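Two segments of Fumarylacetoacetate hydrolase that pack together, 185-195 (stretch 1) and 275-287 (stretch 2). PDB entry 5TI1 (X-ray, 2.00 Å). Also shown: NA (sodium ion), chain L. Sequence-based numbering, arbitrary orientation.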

ATOM      1  N   GLY B 185      -3.627  -4.703  13.133  1.00 33.03           N
ATOM      2  CA  GLY B 185      -2.638  -4.248  12.177  1.00 28.32           C
ATOM      3  C   GLY B 185      -3.209  -3.117  11.352  1.00 29.61           C
ATOM      4  O   GLY B 185      -4.379  -2.747  11.484  1.00 29.61           O
ATOM      5  N   TYR B 186      -2.359  -2.580  10.480  1.00 24.68           N
ATOM      6  CA  TYR B 186      -2.716  -1.443   9.641  1.00 23.81           C
ATOM      7  C   TYR B 186      -1.966  -1.588   8.320  1.00 22.77           C
ATOM      8  O   TYR B 186      -0.963  -2.301   8.241  1.00 29.65           O
ATOM      9  CB  TYR B 186      -2.389  -0.110  10.346  1.00 24.12           C
ATOM     10  CG  TYR B 186      -0.902   0.131  10.543  1.00 31.08           C
ATOM     11  CD1 TYR B 186      -0.203  -0.489  11.570  1.00 30.46           C
ATOM     12  CD2 TYR B 186      -0.193   0.969   9.683  1.00 33.53           C
ATOM     13  CE1 TYR B 186       1.174  -0.278  11.738  1.00 32.65           C
ATOM     14  CE2 TYR B 186       1.171   1.182   9.842  1.00 38.46           C
ATOM     15  CZ  TYR B 186       1.857   0.557  10.866  1.00 35.62           C
ATOM     16  OH  TYR B 186       3.221   0.773  11.008  1.00 33.33           O
ATOM     17  N   ASN B 187      -2.485  -0.950   7.263  1.00 23.25           N
ATOM     18  CA  ASN B 187      -1.717  -0.834   6.023  1.00 22.74           C
ATOM     19  C   ASN B 187      -0.547   0.119   6.233  1.00 20.99           C
ATOM     20  O   ASN B 187      -0.723   1.222   6.756  1.00 23.39           O
ATOM     21  CB  ASN B 187      -2.567  -0.301   4.871  1.00 20.97           C
ATOM     22  CG  ASN B 187      -3.770  -1.146   4.590  1.00 20.55           C
ATOM     23  OD1 ASN B 187      -4.888  -0.703   4.786  1.00 22.25           O
ATOM     24  ND2 ASN B 187      -3.551  -2.367   4.130  1.00 23.16           N
ATOM     25  N   GLY B 188       0.649  -0.308   5.826  1.00 23.63           N
ATOM     26  CA  GLY B 188       1.796   0.565   5.761  1.00 23.45           C
ATOM     27  C   GLY B 188       2.001   1.079   4.347  1.00 26.51           C
ATOM     28  O   GLY B 188       1.272   0.746   3.415  1.00 22.50           O
ATOM     29  N   ARG B 189       3.026   1.910   4.198  1.00 21.31           N
ATOM     30  CA  ARG B 189       3.343   2.531   2.921  1.00 18.87           C
ATOM     31  C   ARG B 189       4.434   1.724   2.216  1.00 19.27           C
ATOM     32  O   ARG B 189       5.602   1.744   2.621  1.00 19.94           O
ATOM     33  CB  ARG B 189       3.769   3.979   3.139  1.00 18.88           C
ATOM     34  CG  ARG B 189       4.039   4.734   1.859  1.00 18.30           C
ATOM     35  CD  ARG B 189       2.735   5.149   1.137  1.00 17.99           C
ATOM     36  NE  ARG B 189       3.103   5.880  -0.067  1.00 19.33           N
ATOM     37  CZ  ARG B 189       2.293   6.265  -1.046  1.00 21.67           C
ATOM     38  NH1 ARG B 189       0.986   5.992  -1.023  1.00 19.62           N
ATOM     39  NH2 ARG B 189       2.824   6.935  -2.072  1.00 24.53           N
ATOM     40  N   ALA B 190       4.060   1.044   1.134  1.00 18.36           N
ATOM     41  CA  ALA B 190       5.026   0.223   0.410  1.00 25.73           C
ATOM     42  C   ALA B 190       6.113   1.061  -0.253  1.00 23.81           C
ATOM     43  O   ALA B 190       7.266   0.620  -0.327  1.00 24.81           O
ATOM     44  CB  ALA B 190       4.306  -0.639  -0.634  1.00 29.82           C
ATOM     45  N   SER B 191       5.777   2.268  -0.721  1.00 19.56           N
ATOM     46  CA  SER B 191       6.737   3.046  -1.507  1.00 25.62           C
ATOM     47  C   SER B 191       7.977   3.426  -0.706  1.00 23.54           C
ATOM     48  O   SER B 191       9.054   3.576  -1.284  1.00 17.94           O
ATOM     49  CB  SER B 191       6.082   4.312  -2.055  1.00 17.22           C
ATOM     50  OG  SER B 191       5.853   5.241  -1.016  1.00 24.12           O
ATOM     51  N   SER B 192       7.852   3.608   0.609  1.00 18.27           N
ATOM     52  CA  SER B 192       8.976   4.040   1.427  1.00 19.60           C
ATOM     53  C   SER B 192       9.693   2.882   2.118  1.00 23.40           C
ATOM     54  O   SER B 192      10.479   3.118   3.038  1.00 22.43           O
ATOM     55  CB  SER B 192       8.512   5.050   2.472  1.00 18.91           C
ATOM     56  OG  SER B 192       7.314   4.601   3.085  1.00 25.93           O
ATOM     57  N   VAL B 193       9.462   1.643   1.706  1.00 19.84           N
ATOM     58  CA  VAL B 193      10.310   0.559   2.201  1.00 19.89           C
ATOM     59  C   VAL B 193      11.602   0.587   1.399  1.00 19.92           C
ATOM     60  O   VAL B 193      11.572   0.478   0.169  1.00 23.04           O
ATOM     61  CB  VAL B 193       9.622  -0.807   2.097  1.00 20.07           C
ATOM     62  CG1 VAL B 193      10.561  -1.902   2.635  1.00 20.89           C
ATOM     63  CG2 VAL B 193       8.297  -0.795   2.835  1.00 20.08           C
ATOM     64  N   VAL B 194      12.736   0.746   2.091  1.00 20.43           N
ATOM     65  CA  VAL B 194      14.040   0.871   1.458  1.00 28.13           C
ATOM     66  C   VAL B 194      14.976  -0.191   2.017  1.00 26.02           C
ATOM     67  O   VAL B 194      14.792  -0.691   3.128  1.00 23.96           O
ATOM     68  CB  VAL B 194      14.645   2.279   1.669  1.00 25.02           C
ATOM     69  CG1 VAL B 194      13.703   3.337   1.113  1.00 24.40           C
ATOM     70  CG2 VAL B 194      14.893   2.516   3.150  1.00 20.98           C
ATOM     71  N   VAL B 195      16.021  -0.498   1.243  1.00 21.69           N
ATOM     72  CA  VAL B 195      16.962  -1.546   1.621  1.00 22.95           C
ATOM     73  C   VAL B 195      17.984  -1.012   2.625  1.00 25.86           C
ATOM     74  O   VAL B 195      18.266   0.184   2.695  1.00 27.47           O
ATOM     75  CB  VAL B 195      17.658  -2.143   0.380  1.00 25.97           C
ATOM     76  CG1 VAL B 195      18.691  -1.167  -0.179  1.00 22.75           C
ATOM     77  CG2 VAL B 195      18.310  -3.509   0.711  1.00 24.13           C
ATOM     78  N   GLY B 275      -5.249   6.220  12.599  1.00 31.05           N
ATOM     79  CA  GLY B 275      -4.031   5.476  12.813  1.00 32.37           C
ATOM     80  C   GLY B 275      -2.760   6.243  12.496  1.00 31.46           C
ATOM     81  O   GLY B 275      -2.780   7.401  12.067  1.00 26.74           O
ATOM     82  N   PRO B 276      -1.619   5.591  12.700  1.00 36.80           N
ATOM     83  CA  PRO B 276      -0.343   6.239  12.388  1.00 33.93           C
ATOM     84  C   PRO B 276      -0.203   6.447  10.890  1.00 30.52           C
ATOM     85  O   PRO B 276      -0.602   5.605  10.085  1.00 31.15           O
ATOM     86  CB  PRO B 276       0.692   5.244  12.919  1.00 37.19           C
ATOM     87  CG  PRO B 276       0.013   3.925  12.784  1.00 41.64           C
ATOM     88  CD  PRO B 276      -1.441   4.185  13.101  1.00 40.66           C
ATOM     89  N   PHE B 277       0.354   7.589  10.512  1.00 25.27           N
ATOM     90  CA  PHE B 277       0.414   7.912   9.093  1.00 27.82           C
ATOM     91  C   PHE B 277       1.761   8.539   8.744  1.00 29.95           C
ATOM     92  O   PHE B 277       2.711   7.816   8.425  1.00 34.97           O
ATOM     93  CB  PHE B 277      -0.757   8.823   8.717  1.00 22.81           C
ATOM     94  CG  PHE B 277      -0.870   9.091   7.241  1.00 28.44           C
ATOM     95  CD1 PHE B 277      -0.831   8.048   6.330  1.00 24.92           C
ATOM     96  CD2 PHE B 277      -1.026  10.379   6.768  1.00 30.75           C
ATOM     97  CE1 PHE B 277      -0.949   8.284   4.975  1.00 28.20           C
ATOM     98  CE2 PHE B 277      -1.132  10.628   5.418  1.00 31.45           C
ATOM     99  CZ  PHE B 277      -1.097   9.568   4.517  1.00 34.63           C
ATOM    100  N   ASN B 278       1.875   9.871   8.827  1.00 26.83           N
ATOM    101  CA  ASN B 278       3.156  10.508   8.519  1.00 25.96           C
ATOM    102  C   ASN B 278       4.264  10.031   9.455  1.00 25.30           C
ATOM    103  O   ASN B 278       5.434   9.988   9.064  1.00 27.92           O
ATOM    104  CB  ASN B 278       3.027  12.023   8.582  1.00 25.01           C
ATOM    105  CG  ASN B 278       2.393  12.607   7.332  1.00 28.41           C
ATOM    106  OD1 ASN B 278       2.293  11.947   6.292  1.00 27.44           O
ATOM    107  ND2 ASN B 278       1.981  13.861   7.423  1.00 28.58           N
ATOM    108  N   ALA B 279       3.916   9.651  10.679  1.00 23.88           N
ATOM    109  CA  ALA B 279       4.914   9.215  11.642  1.00 26.91           C
ATOM    110  C   ALA B 279       5.577   7.905  11.257  1.00 27.13           C
ATOM    111  O   ALA B 279       6.604   7.559  11.854  1.00 28.42           O
ATOM    112  CB  ALA B 279       4.275   9.054  13.012  1.00 27.63           C
ATOM    113  N   LYS B 280       5.004   7.161  10.301  1.00 28.05           N
ATOM    114  CA  LYS B 280       5.513   5.855   9.912  1.00 22.79           C
ATOM    115  C   LYS B 280       6.045   5.793   8.497  1.00 27.61           C
ATOM    116  O   LYS B 280       6.952   5.003   8.225  1.00 23.42           O
ATOM    117  CB  LYS B 280       4.416   4.791  10.031  1.00 22.93           C
ATOM    118  CG  LYS B 280       3.856   4.641  11.419  1.00 33.38           C
ATOM    119  CD  LYS B 280       4.851   3.969  12.312  1.00 31.24           C
ATOM    120  CE  LYS B 280       4.162   3.120  13.357  1.00 31.87           C
ATOM    121  NZ  LYS B 280       5.192   2.415  14.170  1.00 31.18           N
ATOM    122  N   THR B 281       5.479   6.576   7.589  1.00 21.77           N
ATOM    123  CA  THR B 281       5.672   6.360   6.168  1.00 24.20           C
ATOM    124  C   THR B 281       6.899   7.062   5.612  1.00 24.64           C
ATOM    125  O   THR B 281       7.154   6.943   4.411  1.00 25.44           O
ATOM    126  CB  THR B 281       4.447   6.838   5.394  1.00 29.21           C
ATOM    127  OG1 THR B 281       4.323   8.255   5.563  1.00 22.62           O
ATOM    128  CG2 THR B 281       3.178   6.129   5.894  1.00 20.71           C
ATOM    129  N   PHE B 282       7.654   7.802   6.433  1.00 22.28           N
ATOM    130  CA  PHE B 282       8.829   8.490   5.903  1.00 25.81           C
ATOM    131  C   PHE B 282       9.973   7.524   5.592  1.00 24.13           C
ATOM    132  O   PHE B 282      10.855   7.866   4.798  1.00 24.18           O
ATOM    133  CB  PHE B 282       9.295   9.584   6.877  1.00 27.88           C
ATOM    134  CG  PHE B 282       9.766   9.062   8.210  1.00 26.84           C
ATOM    135  CD1 PHE B 282       8.882   8.913   9.263  1.00 28.41           C
ATOM    136  CD2 PHE B 282      11.099   8.744   8.409  1.00 22.04           C
ATOM    137  CE1 PHE B 282       9.316   8.434  10.492  1.00 28.39           C
ATOM    138  CE2 PHE B 282      11.543   8.270   9.627  1.00 24.66           C
ATOM    139  CZ  PHE B 282      10.650   8.111  10.673  1.00 27.33           C
ATOM    140  N   ALA B 283       9.966   6.327   6.178  1.00 20.71           N
ATOM    141  CA  ALA B 283      11.017   5.336   5.952  1.00 20.81           C
ATOM    142  C   ALA B 283      10.707   4.034   6.677  1.00 22.85           C
ATOM    143  O   ALA B 283      10.296   4.049   7.838  1.00 25.13           O
ATOM    144  CB  ALA B 283      12.382   5.846   6.427  1.00 21.23           C
ATOM    145  N   THR B 284      10.904   2.912   5.994  1.00 23.49           N
ATOM    146  CA  THR B 284      10.925   1.600   6.612  1.00 21.79           C
ATOM    147  C   THR B 284      12.066   0.843   5.955  1.00 26.67           C
ATOM    148  O   THR B 284      12.163   0.834   4.726  1.00 22.80           O
ATOM    149  CB  THR B 284       9.586   0.866   6.427  1.00 23.33           C
ATOM    150  OG1 THR B 284       8.531   1.615   7.048  1.00 26.44           O
ATOM    151  CG2 THR B 284       9.653  -0.518   7.050  1.00 24.94           C
ATOM    152  N   THR B 285      12.954   0.252   6.755  1.00 26.26           N
ATOM    153  CA  THR B 285      14.138  -0.412   6.223  1.00 26.83           C
ATOM    154  C   THR B 285      14.000  -1.925   6.372  1.00 23.62           C
ATOM    155  O   THR B 285      13.556  -2.416   7.412  1.00 28.22           O
ATOM    156  CB  THR B 285      15.414   0.087   6.930  1.00 29.68           C
ATOM    157  OG1 THR B 285      15.516   1.506   6.791  1.00 27.11           O
ATOM    158  CG2 THR B 285      16.661  -0.542   6.325  1.00 25.53           C
ATOM    159  N   ILE B 286      14.368  -2.671   5.330  1.00 25.11           N
ATOM    160  CA  ILE B 286      14.481  -4.118   5.463  1.00 25.58           C
ATOM    161  C   ILE B 286      15.883  -4.574   5.072  1.00 31.77           C
ATOM    162  O   ILE B 286      16.590  -3.924   4.291  1.00 27.73           O
ATOM    163  CB  ILE B 286      13.413  -4.894   4.652  1.00 23.97           C
ATOM    164  CG1 ILE B 286      13.530  -4.623   3.146  1.00 25.84           C
ATOM    165  CG2 ILE B 286      12.013  -4.565   5.166  1.00 23.57           C
ATOM    166  CD1 ILE B 286      12.600  -5.522   2.299  1.00 28.40           C
ATOM    167  N   SER B 287      16.284  -5.707   5.645  1.00 26.41           N
ATOM    168  CA  SER B 287      17.510  -6.364   5.248  1.00 26.77           C
ATOM    169  C   SER B 287      17.371  -6.904   3.824  1.00 34.21           C
ATOM    170  O   SER B 287      16.255  -7.121   3.334  1.00 27.94           O
ATOM    171  CB  SER B 287      17.838  -7.495   6.224  1.00 28.12           C
ATOM    172  OG  SER B 287      16.770  -8.420   6.298  1.00 32.04           O
TER
HETATM  173 NA    NA L 502       8.474   3.457   9.258  0.78 22.53          NA
HETATM  174  O   HOH W   1       7.028   2.520   4.875  1.00 16.39           O

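Three backbone hydrogen bonds join the stretches as parallel strands. Thr284 N donates to Ser192 O (3.0 Å, N-H...O 156°), Val194 N to Thr284 O (2.7 Å, 165°) and Ile286 N to Val194 O (3.0 Å, 157°). Thr284 and Val194 thus each use both N and O across the interface, the alternation expected of parallel pairing. The carbonyls also accept CA-H contacts, as from Val193 CA to Thr284 O (3.1 Å) and Thr285 CA to Val194 O (3.2 Å).

Ahead of the strands, Ser192, chi1 p, points toward stretch 2, and its short side chain places OG 2.7 Å from Thr281 O, to which it donates. A water 2.8 Å from both Ser192 OG and Thr284 OG1 bridges the two side chains, donating to the serine. Lys280 O (2.4 Å), Ala283 O (2.4 Å) and Thr284 OG1 (2.9 Å) bind sodium, with two ligands from elsewhere in the structure; the Thr284 hydroxyl thus serves both water and ion.

Packing completes the contact, which buries 610 Å². Val193, Val195, Thr284 and Ile286, beta-branched residues at home in strands, share one sheet face, where Val193 CG1 meets Ile286 CG2 at 4.0 Å. Farther out, Arg189 CB touches Thr281 CG2 (3.5 Å), and Pro276 CG sits 4.2 Å from the Tyr186 ring centroid, 9° off its normal: a CH-pi contact in which the puckered proline ring lies over the flat tyrosine face.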